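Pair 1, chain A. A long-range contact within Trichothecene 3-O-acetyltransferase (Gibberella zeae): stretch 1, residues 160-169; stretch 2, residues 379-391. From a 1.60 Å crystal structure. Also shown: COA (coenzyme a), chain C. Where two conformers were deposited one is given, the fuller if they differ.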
# COMPACT_ATOMS: atom_id res chain seq x y z
N ASP A 160 0.56 -6.09 5.29
CA ASP A 160 0.08 -5.28 4.18
C ASP A 160 -0.50 -3.99 4.77
O ASP A 160 -0.45 -3.79 6.00
CB ASP A 160 -0.93 -6.07 3.32
CG ASP A 160 -2.08 -6.67 4.14
OD1 ASP A 160 -2.46 -6.07 5.17
OD2 ASP A 160 -2.61 -7.73 3.75
N MET A 161 -1.05 -3.11 3.94
CA MET A 161 -1.57 -1.85 4.47
C MET A 161 -2.82 -2.04 5.34
O MET A 161 -3.08 -1.25 6.25
CB MET A 161 -1.79 -0.81 3.36
CG MET A 161 -2.39 0.50 3.85
SD MET A 161 -1.42 1.27 5.18
CE MET A 161 -0.37 2.37 4.22
N VAL A 162 -3.59 -3.10 5.07
CA VAL A 162 -4.76 -3.40 5.92
C VAL A 162 -4.26 -3.76 7.32
O VAL A 162 -4.77 -3.26 8.32
CB VAL A 162 -5.65 -4.50 5.32
CG1 VAL A 162 -6.74 -4.95 6.31
CG2 VAL A 162 -6.29 -3.99 4.00
N GLY A 163 -3.23 -4.61 7.38
CA GLY A 163 -2.62 -4.99 8.66
C GLY A 163 -1.98 -3.78 9.34
O GLY A 163 -2.11 -3.59 10.55
N GLN A 164 -1.29 -2.97 8.55
CA GLN A 164 -0.62 -1.78 9.07
C GLN A 164 -1.64 -0.83 9.67
O GLN A 164 -1.42 -0.27 10.76
CB GLN A 164 0.17 -1.09 7.95
CG GLN A 164 1.11 0.03 8.43
CD GLN A 164 2.20 0.31 7.40
OE1 GLN A 164 2.63 -0.59 6.68
NE2 GLN A 164 2.65 1.56 7.33
N ASP A 165 -2.77 -0.66 8.98
CA ASP A 165 -3.86 0.16 9.49
C ASP A 165 -4.36 -0.40 10.84
O ASP A 165 -4.60 0.36 11.78
CB ASP A 165 -5.01 0.21 8.47
CG ASP A 165 -6.16 1.12 8.90
OD1 ASP A 165 -5.90 2.18 9.49
OD2 ASP A 165 -7.33 0.78 8.60
N ALA A 166 -4.50 -1.73 10.92
CA ALA A 166 -4.97 -2.36 12.16
C ALA A 166 -4.02 -2.06 13.32
O ALA A 166 -4.47 -1.71 14.42
CB ALA A 166 -5.12 -3.86 11.96
N VAL A 167 -2.72 -2.14 13.05
CA VAL A 167 -1.67 -1.83 14.05
C VAL A 167 -1.74 -0.36 14.48
O VAL A 167 -1.74 -0.04 15.68
CB VAL A 167 -0.27 -2.22 13.50
CG1 VAL A 167 0.86 -1.71 14.41
CG2 VAL A 167 -0.17 -3.75 13.35
N ILE A 168 -1.83 0.53 13.49
CA ILE A 168 -1.88 1.98 13.74
C ILE A 168 -3.13 2.37 14.55
O ILE A 168 -3.06 3.17 15.48
CB ILE A 168 -1.75 2.80 12.43
CG1 ILE A 168 -0.42 2.49 11.75
CG2 ILE A 168 -1.89 4.31 12.72
CD1 ILE A 168 -0.27 3.09 10.35
N ARG A 169 -4.27 1.77 14.19
CA ARG A 169 -5.53 1.98 14.90
C ARG A 169 -5.38 1.66 16.39
O ARG A 169 -5.83 2.43 17.24
CB ARG A 169 -6.62 1.10 14.27
CG ARG A 169 -7.98 1.15 14.94
CD ARG A 169 -9.08 0.74 13.96
NE ARG A 169 -8.90 -0.61 13.42
CZ ARG A 169 -8.56 -0.90 12.17
NH1 ARG A 169 -8.44 -2.17 11.79
NH2 ARG A 169 -8.34 0.06 11.28
N SER A 379 -4.99 -0.05 -3.88
CA SER A 379 -5.91 0.90 -3.29
C SER A 379 -5.94 0.82 -1.77
O SER A 379 -6.28 -0.23 -1.20
CB SER A 379 -7.32 0.68 -3.83
OG SER A 379 -8.23 1.52 -3.15
N TRP A 380 -5.61 1.93 -1.14
CA TRP A 380 -5.73 2.07 0.31
C TRP A 380 -6.99 2.84 0.68
O TRP A 380 -7.14 3.29 1.82
CB TRP A 380 -4.49 2.77 0.88
CG TRP A 380 -3.20 2.07 0.60
CD1 TRP A 380 -3.03 0.75 0.24
CD2 TRP A 380 -1.88 2.62 0.72
NE1 TRP A 380 -1.68 0.47 0.10
CE2 TRP A 380 -0.96 1.60 0.40
CE3 TRP A 380 -1.40 3.90 1.06
CZ2 TRP A 380 0.43 1.81 0.40
CZ3 TRP A 380 -0.01 4.10 1.07
CH2 TRP A 380 0.88 3.06 0.74
N ALA A 381 -7.91 2.96 -0.28
CA ALA A 381 -9.07 3.84 -0.14
C ALA A 381 -9.91 3.57 1.12
O ALA A 381 -10.43 4.51 1.72
CB ALA A 381 -9.96 3.77 -1.38
N LYS A 382 -10.01 2.30 1.48
CA LYS A 382 -10.93 1.85 2.53
C LYS A 382 -10.29 1.74 3.92
O LYS A 382 -10.96 1.34 4.86
CB LYS A 382 -11.57 0.51 2.15
N VAL A 383 -9.00 2.06 4.04
CA VAL A 383 -8.37 1.99 5.37
C VAL A 383 -8.78 3.19 6.23
O VAL A 383 -9.25 4.21 5.71
CB VAL A 383 -6.83 1.76 5.32
CG1 VAL A 383 -6.52 0.49 4.52
CG2 VAL A 383 -6.09 2.95 4.77
N GLY A 384 -8.60 3.05 7.54
CA GLY A 384 -9.27 3.94 8.49
C GLY A 384 -8.48 5.11 9.04
O GLY A 384 -8.92 5.74 10.00
N LEU A 385 -7.35 5.43 8.40
CA LEU A 385 -6.36 6.38 8.93
C LEU A 385 -6.87 7.79 9.20
O LEU A 385 -6.36 8.47 10.10
CB LEU A 385 -5.13 6.41 8.02
CG LEU A 385 -4.28 5.14 8.06
CD1 LEU A 385 -3.37 5.07 6.84
CD2 LEU A 385 -3.47 5.06 9.36
N TRP A 386 -7.86 8.25 8.43
CA TRP A 386 -8.44 9.58 8.64
C TRP A 386 -9.15 9.76 10.00
O TRP A 386 -9.47 10.89 10.40
CB TRP A 386 -9.43 9.92 7.53
CG TRP A 386 -8.82 10.31 6.22
CD1 TRP A 386 -8.53 9.48 5.17
CD2 TRP A 386 -8.48 11.64 5.80
NE1 TRP A 386 -8.01 10.21 4.13
CE2 TRP A 386 -7.96 11.53 4.48
CE3 TRP A 386 -8.54 12.90 6.40
CZ2 TRP A 386 -7.53 12.65 3.76
CZ3 TRP A 386 -8.11 14.02 5.68
CH2 TRP A 386 -7.61 13.88 4.37
N ASP A 387 -9.38 8.65 10.70
CA ASP A 387 -10.15 8.71 11.94
C ASP A 387 -9.31 8.77 13.22
O ASP A 387 -9.86 8.95 14.31
CB ASP A 387 -11.11 7.52 12.03
CG ASP A 387 -12.29 7.80 12.93
OD1 ASP A 387 -12.87 8.90 12.84
OD2 ASP A 387 -12.63 6.91 13.73
N TYR A 388 -7.98 8.65 13.09
CA TYR A 388 -7.13 8.50 14.30
C TYR A 388 -6.53 9.83 14.77
O TYR A 388 -5.98 10.58 13.96
CB TYR A 388 -6.01 7.46 14.10
CG TYR A 388 -6.45 6.18 13.40
CD1 TYR A 388 -7.73 5.66 13.58
CD2 TYR A 388 -5.57 5.51 12.55
CE1 TYR A 388 -8.15 4.50 12.90
CE2 TYR A 388 -5.96 4.35 11.88
CZ TYR A 388 -7.25 3.85 12.06
OH TYR A 388 -7.65 2.72 11.39
N ASP A 389 -6.64 10.09 16.07
CA ASP A 389 -6.14 11.34 16.66
C ASP A 389 -4.98 11.10 17.62
O ASP A 389 -4.31 12.04 18.04
CB ASP A 389 -7.27 12.07 17.39
CG ASP A 389 -7.90 11.24 18.49
OD1 ASP A 389 -7.28 11.09 19.55
OD2 ASP A 389 -9.03 10.74 18.30
N PHE A 390 -4.76 9.84 18.00
CA PHE A 390 -3.65 9.47 18.90
C PHE A 390 -3.63 10.20 20.25
O PHE A 390 -2.57 10.32 20.86
CB PHE A 390 -2.29 9.60 18.19
CG PHE A 390 -2.18 8.78 16.94
CD1 PHE A 390 -2.54 9.33 15.70
CD2 PHE A 390 -1.75 7.46 17.00
CE1 PHE A 390 -2.46 8.56 14.53
CE2 PHE A 390 -1.67 6.68 15.85
CZ PHE A 390 -2.02 7.23 14.61
N GLY A 391 -4.78 10.69 20.70
CA GLY A 391 -4.85 11.43 21.97
C GLY A 391 -3.99 12.69 21.98
O GLY A 391 -3.64 13.21 23.06
N1A COA C . -25.62 -3.50 -5.77
C2A COA C . -24.85 -2.42 -6.15
N3A COA C . -23.59 -2.23 -5.62
C4A COA C . -23.12 -3.13 -4.72
C5A COA C . -23.88 -4.23 -4.32
C6A COA C . -25.15 -4.42 -4.85
N6A COA C . -25.99 -5.30 -4.30
N7A COA C . -23.16 -4.95 -3.42
C8A COA C . -21.96 -4.33 -3.24
N9A COA C . -21.93 -3.21 -4.04
C1B COA C . -20.85 -2.21 -4.12
C2B COA C . -20.83 -1.38 -2.86
O2B COA C . -21.81 -0.38 -2.89
C3B COA C . -19.43 -0.83 -2.91
O3B COA C . -19.35 0.15 -3.90
P3B COA C . -19.13 1.68 -3.53
O7A COA C . -17.85 1.78 -2.72
O8A COA C . -20.34 2.10 -2.73
O9A COA C . -19.05 2.46 -4.81
C4B COA C . -18.64 -1.97 -3.50
O4B COA C . -19.56 -2.81 -4.18
C5B COA C . -17.89 -2.71 -2.43
O5B COA C . -17.07 -3.53 -3.21
P1A COA C . -15.75 -4.19 -2.60
O1A COA C . -16.03 -4.72 -1.20
O2A COA C . -15.25 -5.23 -3.57
O3A COA C . -14.74 -2.98 -2.34
P2A COA C . -14.20 -1.91 -3.38
O4A COA C . -14.36 -0.54 -2.76
O5A COA C . -14.79 -2.07 -4.76
O6A COA C . -12.65 -2.27 -3.46
CBP COA C . -10.77 -3.71 -3.63
CCP COA C . -12.19 -3.43 -4.13
CDP COA C . -9.87 -2.52 -3.94
CEP COA C . -10.21 -4.92 -4.37
CAP COA C . -10.87 -3.96 -2.11
OAP COA C . -11.70 -5.07 -1.83
C9P COA C . -9.54 -4.22 -1.50
O9P COA C . -9.07 -5.54 -1.44
N8P COA C . -8.89 -3.16 -1.04
C7P COA C . -7.57 -3.23 -0.46
C6P COA C . -6.52 -3.37 -1.55
C5P COA C . -5.20 -3.40 -0.85
O5P COA C . -5.03 -4.16 0.13
N4P COA C . -4.26 -2.58 -1.33

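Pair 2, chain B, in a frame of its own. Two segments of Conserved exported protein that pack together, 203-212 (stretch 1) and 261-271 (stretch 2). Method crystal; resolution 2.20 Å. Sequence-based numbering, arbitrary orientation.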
# COMPACT_ATOMS: atom_id res chain seq x y z
N THR B 203 19.14 5.73 9.95
CA THR B 203 20.15 4.78 9.52
C THR B 203 19.72 3.34 9.87
O THR B 203 18.76 3.15 10.62
CB THR B 203 21.53 5.04 10.19
OG1 THR B 203 21.46 4.67 11.56
CG2 THR B 203 21.95 6.52 10.08
N LYS B 204 20.42 2.35 9.32
CA LYS B 204 20.11 0.97 9.66
C LYS B 204 20.34 0.72 11.15
O LYS B 204 19.60 -0.05 11.76
CB LYS B 204 20.87 -0.04 8.81
CG LYS B 204 20.49 0.01 7.35
CD LYS B 204 21.13 -1.12 6.58
CE LYS B 204 22.63 -0.90 6.30
NZ LYS B 204 22.85 0.35 5.55
N ALA B 205 21.33 1.40 11.74
CA ALA B 205 21.51 1.30 13.19
C ALA B 205 20.27 1.80 13.93
O ALA B 205 19.84 1.19 14.90
CB ALA B 205 22.79 2.02 13.67
N ASP B 206 19.70 2.90 13.45
CA ASP B 206 18.45 3.44 14.01
C ASP B 206 17.31 2.43 13.87
O ASP B 206 16.61 2.12 14.82
CB ASP B 206 18.11 4.76 13.31
CG ASP B 206 19.19 5.83 13.50
OD1 ASP B 206 19.87 5.85 14.55
OD2 ASP B 206 19.36 6.67 12.58
N LEU B 207 17.17 1.88 12.67
CA LEU B 207 16.12 0.94 12.36
C LEU B 207 16.22 -0.30 13.24
O LEU B 207 15.20 -0.79 13.75
CB LEU B 207 16.17 0.56 10.87
CG LEU B 207 15.78 1.69 9.91
CD1 LEU B 207 15.99 1.27 8.47
CD2 LEU B 207 14.33 2.16 10.13
N TYR B 208 17.45 -0.80 13.41
CA TYR B 208 17.71 -1.98 14.21
C TYR B 208 17.28 -1.74 15.66
O TYR B 208 16.65 -2.61 16.28
CB TYR B 208 19.19 -2.42 14.09
CG TYR B 208 19.57 -3.58 14.99
CD1 TYR B 208 19.65 -4.86 14.49
CD2 TYR B 208 19.81 -3.37 16.35
CE1 TYR B 208 19.99 -5.94 15.33
CE2 TYR B 208 20.15 -4.43 17.21
CZ TYR B 208 20.23 -5.70 16.70
OH TYR B 208 20.57 -6.74 17.55
N ARG B 209 17.60 -0.58 16.20
CA ARG B 209 17.21 -0.25 17.56
C ARG B 209 15.70 -0.18 17.72
O ARG B 209 15.18 -0.67 18.71
CB ARG B 209 17.83 1.06 18.07
CG ARG B 209 19.27 0.96 18.49
CD ARG B 209 19.71 2.19 19.31
NE ARG B 209 19.24 2.18 20.71
CZ ARG B 209 19.32 3.23 21.53
NH1 ARG B 209 19.82 4.39 21.12
NH2 ARG B 209 18.90 3.12 22.78
N MET B 210 15.01 0.45 16.76
CA MET B 210 13.58 0.54 16.81
C MET B 210 12.99 -0.87 16.80
O MET B 210 12.11 -1.19 17.60
CB MET B 210 13.02 1.44 15.70
CG MET B 210 13.01 2.98 16.05
SD MET B 210 12.45 3.40 17.74
CE MET B 210 10.85 2.55 17.71
N VAL B 211 13.50 -1.74 15.94
CA VAL B 211 13.03 -3.13 15.94
C VAL B 211 13.27 -3.79 17.31
O VAL B 211 12.37 -4.39 17.88
CB VAL B 211 13.64 -3.95 14.80
CG1 VAL B 211 13.21 -5.41 14.92
CG2 VAL B 211 13.18 -3.39 13.46
N GLU B 212 14.47 -3.63 17.84
CA GLU B 212 14.85 -4.22 19.09
C GLU B 212 13.92 -3.74 20.21
O GLU B 212 13.38 -4.55 20.98
CB GLU B 212 16.32 -3.88 19.38
CG GLU B 212 16.86 -4.29 20.73
CD GLU B 212 18.40 -4.04 20.80
OE1 GLU B 212 18.88 -2.89 20.55
OE2 GLU B 212 19.12 -5.03 21.06
N GLN B 261 25.00 -7.28 9.03
CA GLN B 261 25.43 -6.41 10.13
C GLN B 261 24.31 -6.00 11.08
O GLN B 261 24.49 -5.89 12.30
CB GLN B 261 26.06 -5.14 9.57
CG GLN B 261 26.82 -4.33 10.62
CD GLN B 261 27.36 -3.02 10.06
OE1 GLN B 261 27.45 -2.84 8.85
NE2 GLN B 261 27.71 -2.10 10.95
N TYR B 262 23.14 -5.73 10.51
CA TYR B 262 22.03 -5.30 11.31
C TYR B 262 20.87 -6.25 11.12
O TYR B 262 19.73 -5.83 10.94
CB TYR B 262 21.62 -3.90 10.90
CG TYR B 262 22.68 -2.86 11.06
CD1 TYR B 262 22.93 -2.29 12.30
CD2 TYR B 262 23.42 -2.42 9.96
CE1 TYR B 262 23.91 -1.32 12.46
CE2 TYR B 262 24.39 -1.42 10.10
CZ TYR B 262 24.62 -0.90 11.36
OH TYR B 262 25.56 0.07 11.53
N SER B 263 21.18 -7.54 11.14
CA SER B 263 20.17 -8.58 10.96
C SER B 263 19.12 -8.48 12.05
O SER B 263 19.46 -8.44 13.24
CB SER B 263 20.79 -9.98 10.93
OG SER B 263 19.81 -10.97 10.62
N VAL B 264 17.84 -8.45 11.63
CA VAL B 264 16.71 -8.36 12.57
C VAL B 264 15.94 -9.67 12.66
O VAL B 264 14.99 -9.80 13.42
CB VAL B 264 15.75 -7.19 12.19
CG1 VAL B 264 16.46 -5.86 12.38
CG2 VAL B 264 15.21 -7.31 10.74
N LEU B 265 16.39 -10.66 11.90
CA LEU B 265 15.68 -11.94 11.72
C LEU B 265 15.41 -12.65 13.04
O LEU B 265 14.40 -13.32 13.19
CB LEU B 265 16.45 -12.86 10.75
CG LEU B 265 16.56 -12.48 9.25
CD1 LEU B 265 17.33 -13.57 8.49
CD2 LEU B 265 15.18 -12.21 8.56
N LYS B 266 16.31 -12.45 14.00
CA LYS B 266 16.24 -13.05 15.33
C LYS B 266 15.09 -12.55 16.22
O LYS B 266 14.72 -13.22 17.19
CB LYS B 266 17.55 -12.78 16.07
CG LYS B 266 17.86 -11.28 16.29
CD LYS B 266 19.34 -11.09 16.69
CE LYS B 266 19.65 -9.63 17.00
NZ LYS B 266 21.10 -9.34 17.30
N PHE B 267 14.59 -11.35 15.94
CA PHE B 267 13.56 -10.76 16.79
C PHE B 267 12.24 -11.48 16.60
O PHE B 267 11.72 -11.58 15.50
CB PHE B 267 13.47 -9.27 16.56
CG PHE B 267 14.70 -8.52 17.03
CD1 PHE B 267 14.99 -8.40 18.40
CD2 PHE B 267 15.58 -7.96 16.12
CE1 PHE B 267 16.14 -7.71 18.83
CE2 PHE B 267 16.72 -7.27 16.56
CZ PHE B 267 16.98 -7.14 17.91
N LYS B 268 11.75 -12.03 17.70
CA LYS B 268 10.49 -12.79 17.81
C LYS B 268 9.29 -12.05 17.20
O LYS B 268 8.43 -12.64 16.55
CB LYS B 268 10.25 -13.06 19.30
CG LYS B 268 9.03 -13.87 19.68
CD LYS B 268 8.67 -13.64 21.17
CE LYS B 268 7.39 -14.44 21.59
NZ LYS B 268 6.66 -13.91 22.85
N ASN B 269 9.21 -10.74 17.42
CA ASN B 269 8.00 -9.99 17.06
C ASN B 269 8.12 -9.24 15.74
O ASN B 269 7.25 -8.44 15.39
CB ASN B 269 7.57 -9.05 18.19
CG ASN B 269 7.21 -9.81 19.43
OD1 ASN B 269 6.38 -10.72 19.38
ND2 ASN B 269 7.81 -9.44 20.56
N LEU B 270 9.21 -9.53 15.02
CA LEU B 270 9.39 -9.01 13.66
C LEU B 270 8.39 -9.68 12.75
O LEU B 270 8.25 -10.91 12.77
CB LEU B 270 10.79 -9.32 13.14
CG LEU B 270 11.14 -8.74 11.75
CD1 LEU B 270 11.52 -7.25 11.78
CD2 LEU B 270 12.26 -9.59 11.06
N PHE B 271 7.71 -8.88 11.94
CA PHE B 271 7.00 -9.41 10.80
C PHE B 271 8.03 -9.78 9.75
O PHE B 271 8.79 -8.91 9.29
CB PHE B 271 6.01 -8.38 10.26
CG PHE B 271 5.22 -8.86 9.08
CD1 PHE B 271 4.81 -10.21 8.98
CD2 PHE B 271 4.82 -7.96 8.08
CE1 PHE B 271 4.05 -10.64 7.89
CE2 PHE B 271 4.07 -8.40 6.98
CZ PHE B 271 3.71 -9.74 6.89

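Pairs 1 and 2 place a helix against an irregular segment with closely similar backbones: N, CA and C atoms of 14 central residues superpose with an RMSD of 0.9 Å, and the buried areas are alike, 542 and 524 Å². Each helix is capped from the matched position, Asp A160 or Thr B203, whose side chain accepts from the backbone N three residues on (Gly A163 N to Asp A160 OD1, 2.8 Å; Asp B206 N to Thr B203 OG1, 3.1 Å). Inward-facing positions then recur at the helical spacing: Met A161, Asp A165 and Ile A168 in pair 1, Lys B204, Tyr B208 and Val B211 in pair 2.

At the first, Met A161 lies over one face of the Trp A380 indole, its CE 3.5 Å from the centroid of the six-membered ring and nearly on the ring normal; the edge of that indole faces coenzyme A. Lys B204 also starts toward its partner segment, but its end leads away; its closest atom to the ring of Tyr B262 is CB, which sits over a face, 4.1 Å from the ring centroid. Tyr B262 matches Val A383, a smaller side chain that meets Met A161 CG through its CG1 at 4.2 Å. The same Tyr B262 ring also meets Ala B205, CE1 lying 3.7 Å from Ala B205 CB.

The middle position pairs Asp A165 with Tyr B208. Asp A165 is short and polar, and its carboxylate bonds to the facing segment: OD2 accepts from Gly A384 N (2.8 Å) and OD1 from Tyr A388 OH (2.6 Å). Arg A169 completes the cluster, its NH2 donating to Tyr A388 OH (2.8 Å) and forming a salt bridge with Asp A165 OD2 (3.0 Å). In pair 2 the long, partly apolar Tyr B208 takes the place of Asp A165. Its CB touches Tyr B262 CD1 (4.1 Å), its CD1 touches Val B264 CG1 (4.0 Å), and its OH accepts a hydrogen bond from Lys B266 NZ (2.7 Å). The edge of Phe B267 points toward the face of its ring in an offset edge-to-face pair, centroids 5.4 Å apart.

The matched aromatics Tyr A388 and Phe B267 both point toward the helix in the m rotamer, and each has a helical CA over one face, Arg A169 CA 4.0 Å from the Tyr A388 ring centroid and Glu B212 CA 4.1 Å from that of Phe B267. The hydroxyl of Tyr A388 joins the polar cluster, whereas the Phe B267 ring makes apolar contacts.

Ile A168 and Val B211 fill the third position with branched aliphatic side chains. Ile A168 CG2 packs on Leu A385 CD2 (3.8 Å), Tyr A388 CD2 (3.9 Å) and Phe A390 CZ (3.5 Å). Val B211 CG1 meets the counterparts of the first two, Val B264 CB (4.1 Å) and Phe B267 CD2 (3.7 Å), and adds Leu B270 CD1 (4.0 Å). Both contacts use aromatic rings; in pair 1 the middle position adds a polar cluster of Asp A165, Arg A169 and Tyr A388, and in pair 2 a tyrosine that packs on Phe B267 and accepts a hydrogen bond from Lys B266.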